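Antifreeze protein type II (PDB 2PY2) probably binds ice crystals and halts their growth in herring body fluids, in a calcium-dependent manner, through a C-type lectin-like fold. Local coordinates at residues A[87-101]-A[108-120]. Numbering follows the deposited sequence.
With CA (calcium ion), chain G.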
loop_
_atom_site.group_PDB
_atom_site.type_symbol
_atom_site.label_atom_id
_atom_site.label_comp_id
_atom_site.label_asym_id
_atom_site.label_seq_id
_atom_site.Cartn_x
_atom_site.Cartn_y
_atom_site.Cartn_z
ATOM N N ASP A 87 6.395 7.929 3.546
ATOM C CA ASP A 87 7.025 8.531 2.381
ATOM C C ASP A 87 6.048 9.539 1.778
ATOM O O ASP A 87 5.806 9.553 0.578
ATOM C CB ASP A 87 7.391 7.437 1.365
ATOM C CG ASP A 87 8.146 7.980 0.162
ATOM O OD1 ASP A 87 8.948 8.923 0.332
ATOM O OD2 ASP A 87 7.951 7.452 -0.953
ATOM N N TRP A 88 5.494 10.396 2.634
ATOM C CA TRP A 88 4.524 11.395 2.204
ATOM C C TRP A 88 5.015 12.411 1.176
ATOM O O TRP A 88 6.148 12.896 1.246
ATOM C CB TRP A 88 3.997 12.174 3.414
ATOM C CG TRP A 88 3.309 11.333 4.440
ATOM C CD1 TRP A 88 3.688 11.143 5.740
ATOM C CD2 TRP A 88 2.093 10.600 4.265
ATOM N NE1 TRP A 88 2.780 10.339 6.386
ATOM C CE2 TRP A 88 1.791 9.993 5.503
ATOM C CE3 TRP A 88 1.228 10.400 3.180
ATOM C CZ2 TRP A 88 0.659 9.198 5.687
ATOM C CZ3 TRP A 88 0.100 9.608 3.367
ATOM C CH2 TRP A 88 -0.172 9.018 4.613
ATOM N N CYS A 89 4.149 12.723 0.219
ATOM C CA CYS A 89 4.459 13.730 -0.781
ATOM C C CYS A 89 4.406 15.059 -0.033
ATOM O O CYS A 89 3.946 15.118 1.111
ATOM C CB CYS A 89 3.397 13.761 -1.880
ATOM S SG CYS A 89 3.386 12.376 -3.070
ATOM N N ALA A 90 4.856 16.128 -0.681
ATOM C CA ALA A 90 4.823 17.446 -0.061
ATOM C C ALA A 90 3.376 17.792 0.281
ATOM O O ALA A 90 2.479 17.572 -0.531
ATOM C CB ALA A 90 5.396 18.491 -1.020
ATOM N N ALA A 91 3.167 18.317 1.487
ATOM C CA ALA A 91 1.848 18.719 1.973
ATOM C C ALA A 91 0.988 17.555 2.462
ATOM O O ALA A 91 -0.061 17.766 3.066
ATOM C CB ALA A 91 1.099 19.501 0.893
ATOM N N GLN A 92 1.437 16.330 2.209
ATOM C CA GLN A 92 0.699 15.133 2.621
ATOM C C GLN A 92 1.154 14.662 3.994
ATOM O O GLN A 92 2.307 14.871 4.372
ATOM C CB GLN A 92 0.927 14.021 1.599
ATOM C CG GLN A 92 0.485 14.418 0.212
ATOM C CD GLN A 92 -0.994 14.656 0.162
ATOM O OE1 GLN A 92 -1.767 13.751 0.436
ATOM N NE2 GLN A 92 -1.403 15.873 -0.174
ATOM N N PRO A 93 0.254 14.015 4.761
ATOM C CA PRO A 93 -1.137 13.727 4.384
ATOM C C PRO A 93 -2.090 14.860 4.775
ATOM O O PRO A 93 -1.773 15.674 5.644
ATOM C CB PRO A 93 -1.435 12.445 5.156
ATOM C CG PRO A 93 -0.712 12.689 6.446
ATOM C CD PRO A 93 0.624 13.287 5.989
ATOM N N ASP A 94 -3.255 14.924 4.141
ATOM C CA ASP A 94 -4.217 15.966 4.487
ATOM C C ASP A 94 -4.939 15.623 5.795
ATOM O O ASP A 94 -5.347 16.514 6.538
ATOM C CB ASP A 94 -5.219 16.156 3.349
ATOM C CG ASP A 94 -4.583 16.795 2.125
ATOM O OD1 ASP A 94 -4.237 17.990 2.180
ATOM O OD2 ASP A 94 -4.415 16.104 1.107
ATOM N N THR A 95 -5.061 14.325 6.068
ATOM C CA THR A 95 -5.708 13.768 7.265
ATOM C C THR A 95 -7.227 13.928 7.291
ATOM O O THR A 95 -7.867 13.628 8.307
ATOM C CB THR A 95 -5.131 14.332 8.607
ATOM O OG1 THR A 95 -5.618 15.661 8.833
ATOM C CG2 THR A 95 -3.595 14.347 8.578
ATOM N N THR A 96 -7.800 14.385 6.180
ATOM C CA THR A 96 -9.250 14.548 6.077
ATOM C C THR A 96 -9.851 13.153 5.979
ATOM O O THR A 96 -9.358 12.316 5.219
ATOM C CB THR A 96 -9.648 15.315 4.803
ATOM O OG1 THR A 96 -8.784 16.440 4.627
ATOM C CG2 THR A 96 -11.083 15.800 4.903
ATOM N N LEU A 97 -10.917 12.896 6.731
ATOM C CA LEU A 97 -11.534 11.577 6.692
ATOM C C LEU A 97 -12.076 11.220 5.309
ATOM O O LEU A 97 -12.308 10.045 5.018
ATOM C CB LEU A 97 -12.656 11.478 7.734
ATOM C CG LEU A 97 -12.224 11.562 9.198
ATOM C CD1 LEU A 97 -13.456 11.699 10.086
ATOM C CD2 LEU A 97 -11.425 10.325 9.571
ATOM N N THR A 98 -12.278 12.217 4.450
ATOM C CA THR A 98 -12.800 11.938 3.110
ATOM C C THR A 98 -11.747 11.402 2.133
ATOM O O THR A 98 -12.081 10.970 1.031
ATOM C CB THR A 98 -13.455 13.181 2.485
ATOM O OG1 THR A 98 -12.489 14.231 2.377
ATOM C CG2 THR A 98 -14.623 13.649 3.338
ATOM N N GLU A 99 -10.482 11.417 2.545
ATOM C CA GLU A 99 -9.380 10.925 1.708
ATOM C C GLU A 99 -8.427 10.260 2.691
ATOM O O GLU A 99 -7.310 10.724 2.909
ATOM C CB GLU A 99 -8.705 12.107 1.005
ATOM C CG GLU A 99 -8.200 13.172 1.961
ATOM C CD GLU A 99 -7.781 14.449 1.262
ATOM O OE1 GLU A 99 -7.072 14.363 0.238
ATOM O OE2 GLU A 99 -8.153 15.537 1.752
ATOM N N CYS A 100 -8.868 9.140 3.252
ATOM C CA CYS A 100 -8.115 8.479 4.305
ATOM C C CYS A 100 -7.325 7.202 4.024
ATOM O O CYS A 100 -6.772 6.615 4.956
ATOM C CB CYS A 100 -9.075 8.246 5.483
ATOM S SG CYS A 100 -10.537 7.245 5.038
ATOM N N CYS A 101 -7.251 6.782 2.759
ATOM C CA CYS A 101 -6.523 5.571 2.376
ATOM C C CYS A 101 -5.192 5.947 1.724
ATOM O O CYS A 101 -5.145 6.885 0.940
ATOM C CB CYS A 101 -7.376 4.748 1.402
ATOM S SG CYS A 101 -8.750 3.877 2.231
ATOM N N ILE A 108 4.785 13.054 -9.711
ATOM C CA ILE A 108 6.127 12.942 -10.268
ATOM C C ILE A 108 7.126 12.500 -9.211
ATOM O O ILE A 108 8.159 11.924 -9.531
ATOM C CB ILE A 108 6.612 14.281 -10.877
ATOM C CG1 ILE A 108 6.833 15.318 -9.778
ATOM C CG2 ILE A 108 5.588 14.799 -11.866
ATOM C CD1 ILE A 108 7.453 16.602 -10.293
ATOM N N GLY A 109 6.813 12.777 -7.950
ATOM C CA GLY A 109 7.702 12.390 -6.869
ATOM C C GLY A 109 7.556 10.938 -6.443
ATOM O O GLY A 109 8.347 10.449 -5.637
ATOM N N LYS A 110 6.542 10.255 -6.973
ATOM C CA LYS A 110 6.284 8.851 -6.650
ATOM C C LYS A 110 6.282 8.608 -5.136
ATOM O O LYS A 110 6.929 7.687 -4.638
ATOM C CB LYS A 110 7.328 7.951 -7.327
ATOM C CG LYS A 110 7.383 8.080 -8.846
ATOM C CD LYS A 110 6.051 7.722 -9.495
ATOM C CE LYS A 110 6.148 7.716 -11.021
ATOM N NZ LYS A 110 4.881 7.237 -11.640
ATOM N N CYS A 111 5.525 9.431 -4.419
ATOM C CA CYS A 111 5.424 9.357 -2.962
ATOM C C CYS A 111 4.007 8.982 -2.507
ATOM O O CYS A 111 3.150 8.645 -3.331
ATOM C CB CYS A 111 5.821 10.708 -2.371
ATOM S SG CYS A 111 5.351 12.070 -3.482
ATOM N N TRP A 112 3.763 9.057 -1.202
ATOM C CA TRP A 112 2.448 8.710 -0.651
ATOM C C TRP A 112 1.505 9.895 -0.563
ATOM O O TRP A 112 1.907 11.027 -0.286
ATOM C CB TRP A 112 2.568 8.119 0.751
ATOM C CG TRP A 112 3.361 6.853 0.885
ATOM C CD1 TRP A 112 4.063 6.200 -0.084
ATOM C CD2 TRP A 112 3.580 6.132 2.098
ATOM N NE1 TRP A 112 4.713 5.116 0.455
ATOM C CE2 TRP A 112 4.434 5.053 1.795
ATOM C CE3 TRP A 112 3.137 6.298 3.416
ATOM C CZ2 TRP A 112 4.860 4.140 2.768
ATOM C CZ3 TRP A 112 3.563 5.389 4.382
ATOM C CH2 TRP A 112 4.416 4.326 4.050
ATOM N N ASN A 113 0.226 9.608 -0.764
ATOM C CA ASN A 113 -0.802 10.623 -0.723
ATOM C C ASN A 113 -2.053 9.964 -0.129
ATOM O O ASN A 113 -2.401 8.860 -0.549
ATOM C CB ASN A 113 -1.061 11.071 -2.158
ATOM C CG ASN A 113 -1.971 12.251 -2.249
ATOM O OD1 ASN A 113 -3.071 12.241 -1.703
ATOM N ND2 ASN A 113 -1.527 13.284 -2.959
ATOM N N ASP A 114 -2.706 10.579 0.862
ATOM C CA ASP A 114 -3.932 9.946 1.351
ATOM C C ASP A 114 -5.019 10.331 0.344
ATOM O O ASP A 114 -5.124 11.479 -0.065
ATOM C CB ASP A 114 -4.266 10.314 2.827
ATOM C CG ASP A 114 -4.222 11.812 3.141
ATOM O OD1 ASP A 114 -3.642 12.607 2.392
ATOM O OD2 ASP A 114 -4.761 12.193 4.201
ATOM N N THR A 115 -5.797 9.359 -0.113
ATOM C CA THR A 115 -6.785 9.653 -1.144
ATOM C C THR A 115 -8.118 8.967 -0.886
ATOM O O THR A 115 -8.198 8.033 -0.098
ATOM C CB THR A 115 -6.210 9.291 -2.573
ATOM O OG1 THR A 115 -6.877 8.156 -3.134
ATOM C CG2 THR A 115 -4.723 9.007 -2.491
ATOM N N PRO A 116 -9.194 9.459 -1.514
ATOM C CA PRO A 116 -10.514 8.853 -1.321
ATOM C C PRO A 116 -10.443 7.346 -1.592
ATOM O O PRO A 116 -10.000 6.913 -2.652
ATOM C CB PRO A 116 -11.381 9.600 -2.329
ATOM C CG PRO A 116 -10.751 10.961 -2.347
ATOM C CD PRO A 116 -9.279 10.652 -2.380
ATOM N N CYS A 117 -10.887 6.549 -0.630
ATOM C CA CYS A 117 -10.813 5.100 -0.767
ATOM C C CYS A 117 -11.612 4.520 -1.925
ATOM O O CYS A 117 -11.388 3.375 -2.303
ATOM C CB CYS A 117 -11.248 4.424 0.531
ATOM S SG CYS A 117 -10.407 5.044 2.028
ATOM N N THR A 118 -12.544 5.291 -2.481
ATOM C CA THR A 118 -13.351 4.799 -3.599
ATOM C C THR A 118 -12.662 4.863 -4.960
ATOM O O THR A 118 -13.173 4.329 -5.942
ATOM C CB THR A 118 -14.693 5.544 -3.697
ATOM O OG1 THR A 118 -14.460 6.955 -3.659
ATOM C CG2 THR A 118 -15.600 5.146 -2.536
ATOM N N HIS A 119 -11.504 5.513 -5.023
ATOM C CA HIS A 119 -10.764 5.622 -6.284
ATOM C C HIS A 119 -10.247 4.257 -6.699
ATOM O O HIS A 119 -9.828 3.477 -5.852
ATOM C CB HIS A 119 -9.564 6.557 -6.114
ATOM C CG HIS A 119 -9.929 8.007 -6.080
ATOM N ND1 HIS A 119 -11.210 8.449 -5.828
ATOM C CD2 HIS A 119 -9.171 9.116 -6.235
ATOM C CE1 HIS A 119 -11.225 9.771 -5.829
ATOM N NE2 HIS A 119 -10.000 10.201 -6.074
ATOM N N LEU A 120 -10.240 3.985 -8.001
ATOM C CA LEU A 120 -9.744 2.700 -8.493
ATOM C C LEU A 120 -8.241 2.749 -8.769
ATOM O O LEU A 120 -7.780 3.621 -9.495
ATOM C CB LEU A 120 -10.458 2.309 -9.796
ATOM C CG LEU A 120 -11.982 2.146 -9.788
ATOM C CD1 LEU A 120 -12.385 1.224 -8.664
ATOM C CD2 LEU A 120 -12.666 3.489 -9.622
HETATM CA CA CA G . -4.318 13.749 0.325
HETATM O O HOH W 1 7.030 4.633 -1.059
HETATM O O HOH W 2 9.416 8.568 -3.275
HETATM O O HOH W 3 -11.808 8.112 1.806
HETATM O O HOH W 4 -4.436 14.486 -2.212
#
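W112 on strand 111-115 joins the irregular segment 87-101 by two backbone hydrogen bonds, its N to D87 O and its O from C89 N, while C101 and T115 form an antiparallel hydrogen-bonded pair farther along. Each end is also closed covalently: C89 SG lies 2.0 Å from C111 SG, and C101 pairs likewise with C117. The W112 indole turns its edge to a face of the W88 ring, planes at 84°, a T-shaped pair; P93 CD covers the opposite face of W88. D87 CB sits 3.7 Å from the centroid of the five-membered ring of W112, over its face, a CH-pi contact. Water 1 links D87 OD2 to W112 NE1.

Between these ends lies the calcium ion. Q92 OE1, D94 OD2, E99 OE1, N113 OD1 and water 4 bind calcium, and D114 supplies two ligands, its backbone O at 2.4 Å and OD1 at 2.5 Å from the calcium ion. The Q92 and N113 amides stack with planes 25° apart, and Q92 OE1 lies 2.9 Å from N113 OD1, a proximity the shared metal explains. The cis peptide bond before P93 lies between two ligands, Q92 and D94, as the cis-proline does in the calcium site of C-type lectins. With CG between the backbone N and the carbonyl carbon (chi1 49°), the D114 carboxylate reaches the 94-95 backbone: D94 N donates to OD1, and T95 N meets the syn lone pair of D114 OD2 at 2.8 Å.

Five side-chain oxygens, one backbone carbonyl and a water thus surround the cation. Calcium probably offsets the mutual repulsion of the three carboxylates, consistent with a loop whose shape depends on the metal and with the calcium dependence of this antifreeze protein.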